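Local coordinates for 39 kDa initiator binding protein (Trichomonas vaginalis, PDB 1Q87), which probably recognises the initiator (Inr) element of core promoters as the full-length protein, of which this chain is the C-domain, and binds metal, probably zinc, at residues D194-F197 against E198-I202; P70-K74 against Q75-E79; Q91-S94 against K95-Y99. All blocks are in the same frame, centred on the assembly; numbering follows the deposited sequence.

Contact 1: D194-F197 against E198-I202; sequences DKYF and EMKPI
Phe-197 and Ile-202 meet across the C-terminal end of helix 193-199, where the last helical turn gives way to an outgoing loop at Lys-200. The apolar part of the contact lies on the inner side: Ile-202 CD1 approaches the phenyl ring at its edge, near the ring plane, 3.6 Å from Phe-197 CE1. One face of the same ring carries Tyr-196 CD1, offset toward the rim. Phe-197 is further surrounded by Trp-128, Ile-121 of helix 111-123 and Leu-160 of strand 157-162, the last also touching Ile-202. Tyr-196 has its CG anti to the backbone N (chi1 170°), which swings the phenol alongside the exit of the helix, where Lys-200 CG comes obliquely to within 4.1 Å of Tyr-196 CE2.

Aliphatic contacts run along the outer side. Lys-195 bends at chi2 and lays its CD 3.6 Å from Met-199 CG, one turn on; its ammonium group stays apart from Glu-198 and has a weak, long ion pair with Asp-191.

Backbone bonds close the turn. Lys-195 O accepts twice: Met-199 N, at 2.9 Å from Lys-195 O, arrives nearly head-on (C=O...N angle 160°), whereas Glu-198 N stands above the carbonyl plane, 3.0 Å from Lys-195 O. The next bond, Lys-200 N to Tyr-196 O at 3.0 Å, is weak and bent, as the chain is already leaving helical geometry. Pro-201 has no N-H to offer Phe-197 O; instead a C-H...O contact places Pro-201 CA 3.4 Å from Phe-197 O.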
loop_
_atom_site.group_PDB
_atom_site.type_symbol
_atom_site.label_atom_id
_atom_site.label_comp_id
_atom_site.label_asym_id
_atom_site.label_seq_id
_atom_site.Cartn_x
_atom_site.Cartn_y
_atom_site.Cartn_z
ATOM N N ASP A 194 10.856 -1.817 4.939
ATOM C CA ASP A 194 12.040 -1.432 5.730
ATOM C C ASP A 194 13.352 -1.771 5.007
ATOM O O ASP A 194 14.272 -0.949 4.923
ATOM C CB ASP A 194 12.002 -2.140 7.086
ATOM C CG ASP A 194 10.644 -1.990 7.797
ATOM O OD1 ASP A 194 10.448 -0.975 8.523
ATOM O OD2 ASP A 194 9.770 -2.889 7.620
ATOM N N LYS A 195 13.419 -2.991 4.496
ATOM C CA LYS A 195 14.557 -3.493 3.737
ATOM C C LYS A 195 14.786 -2.627 2.490
ATOM O O LYS A 195 15.919 -2.214 2.185
ATOM C CB LYS A 195 14.264 -4.933 3.281
ATOM C CG LYS A 195 15.448 -5.874 3.258
ATOM C CD LYS A 195 16.535 -5.430 2.291
ATOM C CE LYS A 195 17.782 -6.314 2.413
ATOM N NZ LYS A 195 17.489 -7.758 2.140
ATOM N N TYR A 196 13.701 -2.376 1.760
ATOM C CA TYR A 196 13.769 -1.604 0.541
ATOM C C TYR A 196 14.251 -0.194 0.777
ATOM O O TYR A 196 15.042 0.323 -0.012
ATOM C CB TYR A 196 12.414 -1.577 -0.163
ATOM C CG TYR A 196 12.393 -0.589 -1.297
ATOM C CD1 TYR A 196 11.990 0.728 -1.079
ATOM C CD2 TYR A 196 12.842 -0.942 -2.575
ATOM C CE1 TYR A 196 12.032 1.675 -2.096
ATOM C CE2 TYR A 196 12.894 0.008 -3.613
ATOM C CZ TYR A 196 12.487 1.316 -3.356
ATOM O OH TYR A 196 12.551 2.285 -4.330
ATOM N N PHE A 197 13.779 0.445 1.841
ATOM C CA PHE A 197 14.229 1.806 2.118
ATOM C C PHE A 197 15.606 1.809 2.765
ATOM O O PHE A 197 16.195 2.871 3.009
ATOM C CB PHE A 197 13.236 2.534 3.008
ATOM C CG PHE A 197 12.130 3.188 2.251
ATOM C CD1 PHE A 197 12.332 4.415 1.637
ATOM C CD2 PHE A 197 10.900 2.572 2.133
ATOM C CE1 PHE A 197 11.332 5.021 0.920
ATOM C CE2 PHE A 197 9.889 3.165 1.417
ATOM C CZ PHE A 197 10.103 4.398 0.805
ATOM N N GLU A 198 16.104 0.609 3.051
ATOM C CA GLU A 198 17.421 0.444 3.639
ATOM C C GLU A 198 18.361 0.457 2.439
ATOM O O GLU A 198 19.314 1.237 2.372
ATOM C CB GLU A 198 17.505 -0.901 4.355
ATOM C CG GLU A 198 18.780 -1.119 5.158
ATOM C CD GLU A 198 19.014 -2.595 5.482
ATOM O OE1 GLU A 198 19.333 -3.366 4.547
ATOM O OE2 GLU A 198 18.870 -2.987 6.663
ATOM N N MET A 199 18.043 -0.404 1.481
ATOM C CA MET A 199 18.802 -0.548 0.252
ATOM C C MET A 199 18.782 0.679 -0.644
ATOM O O MET A 199 19.674 0.845 -1.456
ATOM C CB MET A 199 18.245 -1.704 -0.566
ATOM C CG MET A 199 18.195 -3.006 0.148
ATOM S SD MET A 199 19.521 -4.021 -0.434
ATOM C CE MET A 199 18.754 -4.756 -1.877
ATOM N N LYS A 200 17.760 1.518 -0.523
ATOM C CA LYS A 200 17.627 2.682 -1.386
ATOM C C LYS A 200 16.988 3.781 -0.587
ATOM O O LYS A 200 15.810 4.063 -0.753
ATOM C CB LYS A 200 16.709 2.355 -2.570
ATOM C CG LYS A 200 16.863 0.950 -3.141
ATOM C CD LYS A 200 17.643 0.927 -4.445
ATOM C CE LYS A 200 17.855 -0.509 -4.923
ATOM N NZ LYS A 200 18.368 -0.615 -6.325
ATOM N N PRO A 201 17.750 4.428 0.295
ATOM C CA PRO A 201 17.143 5.495 1.091
ATOM C C PRO A 201 16.769 6.692 0.249
ATOM O O PRO A 201 16.999 6.715 -0.944
ATOM C CB PRO A 201 18.228 5.829 2.116
ATOM C CG PRO A 201 19.043 4.560 2.185
ATOM C CD PRO A 201 19.123 4.157 0.740
ATOM N N ILE A 202 16.221 7.696 0.909
ATOM C CA ILE A 202 15.805 8.918 0.273
ATOM C C ILE A 202 16.983 9.891 0.184
ATOM O O ILE A 202 17.192 10.729 1.077
ATOM C CB ILE A 202 14.695 9.557 1.090
ATOM C CG1 ILE A 202 13.551 8.559 1.262
ATOM C CG2 ILE A 202 14.229 10.847 0.421
ATOM C CD1 ILE A 202 12.909 8.155 -0.020
#

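Contact 2: P70-K74 against Q75-E79; sequences PEQPK and QNAIE
Gln-72 and Asn-76 both turn CG away from their own backbone N (chi1 -176° and 172°). Because Gln-72 also stays extended beyond CG, its amide reaches forward and meets the Asn-76 carboxamide, the two side chains crossing at about a right angle. Gln-72 NE2 donates to Asn-76 OD1 over 2.7 Å in an almost straight bond. It lies in the carbonyl plane of Asn-76 and close to the amide plane of Gln-72, although the two amides are twisted 45° apart about it. Gln-72 OE1 accepts from the backbone N of Gln-69, which fixes the rotation of the glutamine amide from its other end, and the CB of Ala-77 lies 3.9 Å from Gln-72 NE2.

The pair bridges the start of helix 74-84: Gln-72 stands just before the N-cap, Pro-73, and Asn-76 sits in the first turn. The Pro-73 carbonyl opens the helical bonding: Ala-77 N donates to Pro-73 O at 3.2 Å, followed by Ile-78 N to Lys-74 O at 3.0 Å. On the side facing helix 56-67, Lys-74 CG lies 4.1 Å from Ile-78 CD1, and Ile-78 CG1 rests 3.3 Å from Lys-74 O. Ile-78 packs there on Ile-60 and Ala-64, while the fully extended Lys-74 carries NZ to salt bridges with Glu-61 and Glu-65. Beside the N-cap ring, Asn-76 CB approaches Pro-73 CD at 4.2 Å.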
loop_
_atom_site.group_PDB
_atom_site.type_symbol
_atom_site.label_atom_id
_atom_site.label_comp_id
_atom_site.label_asym_id
_atom_site.label_seq_id
_atom_site.Cartn_x
_atom_site.Cartn_y
_atom_site.Cartn_z
ATOM N N PRO A 70 -6.455 -10.398 15.256
ATOM C CA PRO A 70 -7.300 -10.923 16.338
ATOM C C PRO A 70 -7.185 -10.064 17.609
ATOM O O PRO A 70 -8.173 -9.854 18.325
ATOM C CB PRO A 70 -6.766 -12.353 16.538
ATOM C CG PRO A 70 -6.160 -12.683 15.231
ATOM C CD PRO A 70 -5.442 -11.392 14.867
ATOM N N GLU A 71 -5.999 -9.535 17.884
ATOM C CA GLU A 71 -5.852 -8.734 19.084
ATOM C C GLU A 71 -5.933 -7.280 18.751
ATOM O O GLU A 71 -5.652 -6.416 19.606
ATOM C CB GLU A 71 -4.518 -8.985 19.796
ATOM C CG GLU A 71 -3.604 -9.982 19.143
ATOM C CD GLU A 71 -3.125 -9.521 17.799
ATOM O OE1 GLU A 71 -2.525 -8.428 17.737
ATOM O OE2 GLU A 71 -3.344 -10.261 16.818
ATOM N N GLN A 72 -6.323 -6.975 17.521
ATOM C CA GLN A 72 -6.389 -5.553 17.184
ATOM C C GLN A 72 -7.759 -4.974 17.528
ATOM O O GLN A 72 -8.792 -5.551 17.174
ATOM C CB GLN A 72 -6.064 -5.338 15.685
ATOM C CG GLN A 72 -6.019 -3.868 15.247
ATOM C CD GLN A 72 -5.636 -3.696 13.785
ATOM O OE1 GLN A 72 -5.564 -4.665 13.030
ATOM N NE2 GLN A 72 -5.389 -2.444 13.383
ATOM N N PRO A 73 -7.787 -3.853 18.262
ATOM C CA PRO A 73 -9.094 -3.260 18.596
ATOM C C PRO A 73 -9.817 -2.836 17.288
ATOM O O PRO A 73 -9.187 -2.271 16.378
ATOM C CB PRO A 73 -8.734 -2.055 19.451
ATOM C CG PRO A 73 -7.318 -2.378 19.982
ATOM C CD PRO A 73 -6.675 -3.067 18.806
ATOM N N LYS A 74 -11.118 -3.119 17.195
ATOM C CA LYS A 74 -11.880 -2.760 16.008
ATOM C C LYS A 74 -11.809 -1.262 15.716
ATOM O O LYS A 74 -11.712 -0.856 14.561
ATOM C CB LYS A 74 -13.340 -3.190 16.162
ATOM C CG LYS A 74 -14.223 -2.837 14.969
ATOM C CD LYS A 74 -15.567 -3.550 15.112
ATOM C CE LYS A 74 -16.579 -3.169 14.028
ATOM N NZ LYS A 74 -17.947 -3.679 14.365
ATOM N N GLN A 75 -11.849 -0.455 16.766
ATOM C CA GLN A 75 -11.803 0.989 16.597
ATOM C C GLN A 75 -10.517 1.411 15.951
ATOM O O GLN A 75 -10.504 2.330 15.108
ATOM C CB GLN A 75 -11.944 1.730 17.925
ATOM C CG GLN A 75 -13.282 2.450 18.047
ATOM C CD GLN A 75 -13.575 3.347 16.856
ATOM O OE1 GLN A 75 -14.693 3.336 16.314
ATOM N NE2 GLN A 75 -12.572 4.136 16.440
ATOM N N ASN A 76 -9.433 0.753 16.347
ATOM C CA ASN A 76 -8.145 1.097 15.764
ATOM C C ASN A 76 -8.115 0.804 14.274
ATOM O O ASN A 76 -7.703 1.639 13.486
ATOM C CB ASN A 76 -7.007 0.338 16.433
ATOM C CG ASN A 76 -5.699 0.532 15.715
ATOM O OD1 ASN A 76 -5.218 -0.361 15.014
ATOM N ND2 ASN A 76 -5.124 1.703 15.867
ATOM N N ALA A 77 -8.561 -0.387 13.904
ATOM C CA ALA A 77 -8.555 -0.786 12.520
ATOM C C ALA A 77 -9.396 0.206 11.702
ATOM O O ALA A 77 -9.042 0.523 10.562
ATOM C CB ALA A 77 -9.106 -2.194 12.386
ATOM N N ILE A 78 -10.490 0.694 12.298
ATOM C CA ILE A 78 -11.399 1.641 11.640
ATOM C C ILE A 78 -10.703 2.974 11.409
ATOM O O ILE A 78 -10.835 3.596 10.356
ATOM C CB ILE A 78 -12.663 1.877 12.495
ATOM C CG1 ILE A 78 -13.605 0.690 12.359
ATOM C CG2 ILE A 78 -13.386 3.144 12.054
ATOM C CD1 ILE A 78 -14.860 0.855 13.199
ATOM N N GLU A 79 -9.936 3.411 12.385
ATOM C CA GLU A 79 -9.264 4.673 12.213
ATOM C C GLU A 79 -8.200 4.564 11.130
ATOM O O GLU A 79 -8.063 5.454 10.306
ATOM C CB GLU A 79 -8.652 5.138 13.540
ATOM C CG GLU A 79 -9.644 5.069 14.699
ATOM C CD GLU A 79 -9.399 6.100 15.808
ATOM O OE1 GLU A 79 -8.375 6.833 15.753
ATOM O OE2 GLU A 79 -10.253 6.160 16.738
#

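Contact 3: Q91-S94 against K95-Y99; sequences QTKS and KADLY
The passage from strand 92-94 into helix 95-105 turns on Ser-94, the N-cap, and Asp-97, the third residue of the helix, whose carboxylate reaches back to the N-cap backbone as in one half of a capping box. The axes of strand 92-94 and of helical residues 95-99 are 71° apart. Asp-97 keeps CG beside its own backbone N, which directs the carboxylate toward the strand end, and OD2 accepts Ser-94 N. At 2.5 Å between Ser-94 N and Asp-97 OD2 this bond is very short, and its exact length is doubtful, but its course is fairly straight.

Ser-94 itself holds OG between its backbone N and carbonyl carbon (chi1 83°), over the start of the helix, where it lies 3.8 Å from Ala-96 CB. The serine carbonyl also serves the helix: Asp-97 N donates to Ser-94 O at 2.8 Å from above the carbonyl plane (57° out of it), and Leu-98 N makes a weaker bond to Ser-94 O at 3.3 Å.

The side chains of Lys-93 and Asp-97 cross at about a right angle. The lysine chain bends at chi2 and chi4, and its aliphatic part touches the acid, with Lys-93 CG 3.5 Å from Asp-97 OD2. Its ammonium nitrogen is held mainly by Met-85 O and Glu-90; the opposite charge of Asp-97 is near without a salt bridge and would probably add some electrostatic attraction. Lys-93 also pairs through its backbone with Val-54 in the two-stranded antiparallel sheet, while Leu-98 and Tyr-99 pack on helix 29-47. Lys-93 NZ ends 4.2 Å from Asp-97 OD1.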
loop_
_atom_site.group_PDB
_atom_site.type_symbol
_atom_site.label_atom_id
_atom_site.label_comp_id
_atom_site.label_asym_id
_atom_site.label_seq_id
_atom_site.Cartn_x
_atom_site.Cartn_y
_atom_site.Cartn_z
ATOM N N GLN A 91 -18.906 10.423 0.930
ATOM C CA GLN A 91 -19.869 9.665 1.708
ATOM C C GLN A 91 -20.060 8.216 1.338
ATOM O O GLN A 91 -20.770 7.488 2.048
ATOM C CB GLN A 91 -21.238 10.342 1.610
ATOM C CG GLN A 91 -21.256 11.804 2.021
ATOM C CD GLN A 91 -22.667 12.317 2.216
ATOM O OE1 GLN A 91 -23.420 11.794 3.045
ATOM N NE2 GLN A 91 -23.036 13.336 1.454
ATOM N N THR A 92 -19.495 7.784 0.216
ATOM C CA THR A 92 -19.682 6.390 -0.176
ATOM C C THR A 92 -18.451 5.808 -0.829
ATOM O O THR A 92 -17.568 6.547 -1.248
ATOM C CB THR A 92 -20.913 6.212 -1.122
ATOM O OG1 THR A 92 -20.561 6.516 -2.482
ATOM C CG2 THR A 92 -22.041 7.125 -0.668
ATOM N N LYS A 93 -18.402 4.479 -0.902
ATOM C CA LYS A 93 -17.268 3.779 -1.487
ATOM C C LYS A 93 -17.721 2.714 -2.432
ATOM O O LYS A 93 -18.868 2.269 -2.358
ATOM C CB LYS A 93 -16.384 3.170 -0.365
ATOM C CG LYS A 93 -15.102 3.994 -0.015
ATOM C CD LYS A 93 -15.317 5.489 0.182
ATOM C CE LYS A 93 -14.144 6.221 0.851
ATOM N NZ LYS A 93 -13.045 6.757 -0.059
ATOM N N SER A 94 -16.830 2.301 -3.331
ATOM C CA SER A 94 -17.193 1.273 -4.282
ATOM C C SER A 94 -16.111 0.213 -4.377
ATOM O O SER A 94 -15.084 0.298 -3.696
ATOM C CB SER A 94 -17.468 1.886 -5.667
ATOM O OG SER A 94 -16.279 2.095 -6.408
ATOM N N LYS A 95 -16.339 -0.779 -5.231
ATOM C CA LYS A 95 -15.395 -1.856 -5.375
ATOM C C LYS A 95 -14.036 -1.243 -5.716
ATOM O O LYS A 95 -13.043 -1.583 -5.105
ATOM C CB LYS A 95 -15.832 -2.847 -6.480
ATOM C CG LYS A 95 -15.294 -4.275 -6.247
ATOM C CD LYS A 95 -15.331 -5.238 -7.464
ATOM C CE LYS A 95 -16.573 -5.083 -8.334
ATOM N NZ LYS A 95 -16.374 -3.969 -9.330
ATOM N N ALA A 96 -13.997 -0.324 -6.674
ATOM C CA ALA A 96 -12.733 0.282 -7.052
ATOM C C ALA A 96 -11.982 0.838 -5.832
ATOM O O ALA A 96 -10.758 0.883 -5.851
ATOM C CB ALA A 96 -12.945 1.377 -8.093
ATOM N N ASP A 97 -12.685 1.260 -4.785
ATOM C CA ASP A 97 -11.979 1.758 -3.577
ATOM C C ASP A 97 -11.301 0.580 -2.846
ATOM O O ASP A 97 -10.154 0.704 -2.384
ATOM C CB ASP A 97 -12.954 2.464 -2.647
ATOM C CG ASP A 97 -13.580 3.696 -3.305
ATOM O OD1 ASP A 97 -12.820 4.631 -3.643
ATOM O OD2 ASP A 97 -14.817 3.737 -3.506
ATOM N N LEU A 98 -11.996 -0.563 -2.766
ATOM C CA LEU A 98 -11.430 -1.746 -2.134
ATOM C C LEU A 98 -10.233 -2.182 -2.985
ATOM O O LEU A 98 -9.181 -2.531 -2.449
ATOM C CB LEU A 98 -12.450 -2.887 -2.074
ATOM C CG LEU A 98 -12.676 -3.810 -0.847
ATOM C CD1 LEU A 98 -12.787 -5.243 -1.304
ATOM C CD2 LEU A 98 -11.588 -3.710 0.162
ATOM N N TYR A 99 -10.397 -2.177 -4.310
ATOM C CA TYR A 99 -9.313 -2.559 -5.235
ATOM C C TYR A 99 -8.045 -1.718 -4.943
ATOM O O TYR A 99 -6.940 -2.230 -4.812
ATOM C CB TYR A 99 -9.741 -2.317 -6.678
ATOM C CG TYR A 99 -8.752 -2.804 -7.712
ATOM C CD1 TYR A 99 -8.947 -4.029 -8.345
ATOM C CD2 TYR A 99 -7.629 -2.037 -8.083
ATOM C CE1 TYR A 99 -8.072 -4.490 -9.332
ATOM C CE2 TYR A 99 -6.711 -2.511 -9.098
ATOM C CZ TYR A 99 -6.966 -3.740 -9.709
ATOM O OH TYR A 99 -6.179 -4.249 -10.716
#

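Overall arrangement
All three contacts are local joints at helix ends, but the ends differ. Contacts 2 and 3 are helix starts, in series along the chain, their centres about 20 Å apart; contact 1 is a helix finish, its centre about 31 Å from that of contact 3 on the opposite side of the chain's centre. Contact 2 lies at the surface and relies on a side-chain amide pair, whereas contact 3, partly buried, uses a carboxylate to cap the backbone. Contact 1, also partly buried, is the aromatic one, packing against the five-stranded sheet and helix 111-123. Helix 56-67 links the other two, touching Ile-78 in contact 2 and Lys-93 in contact 3.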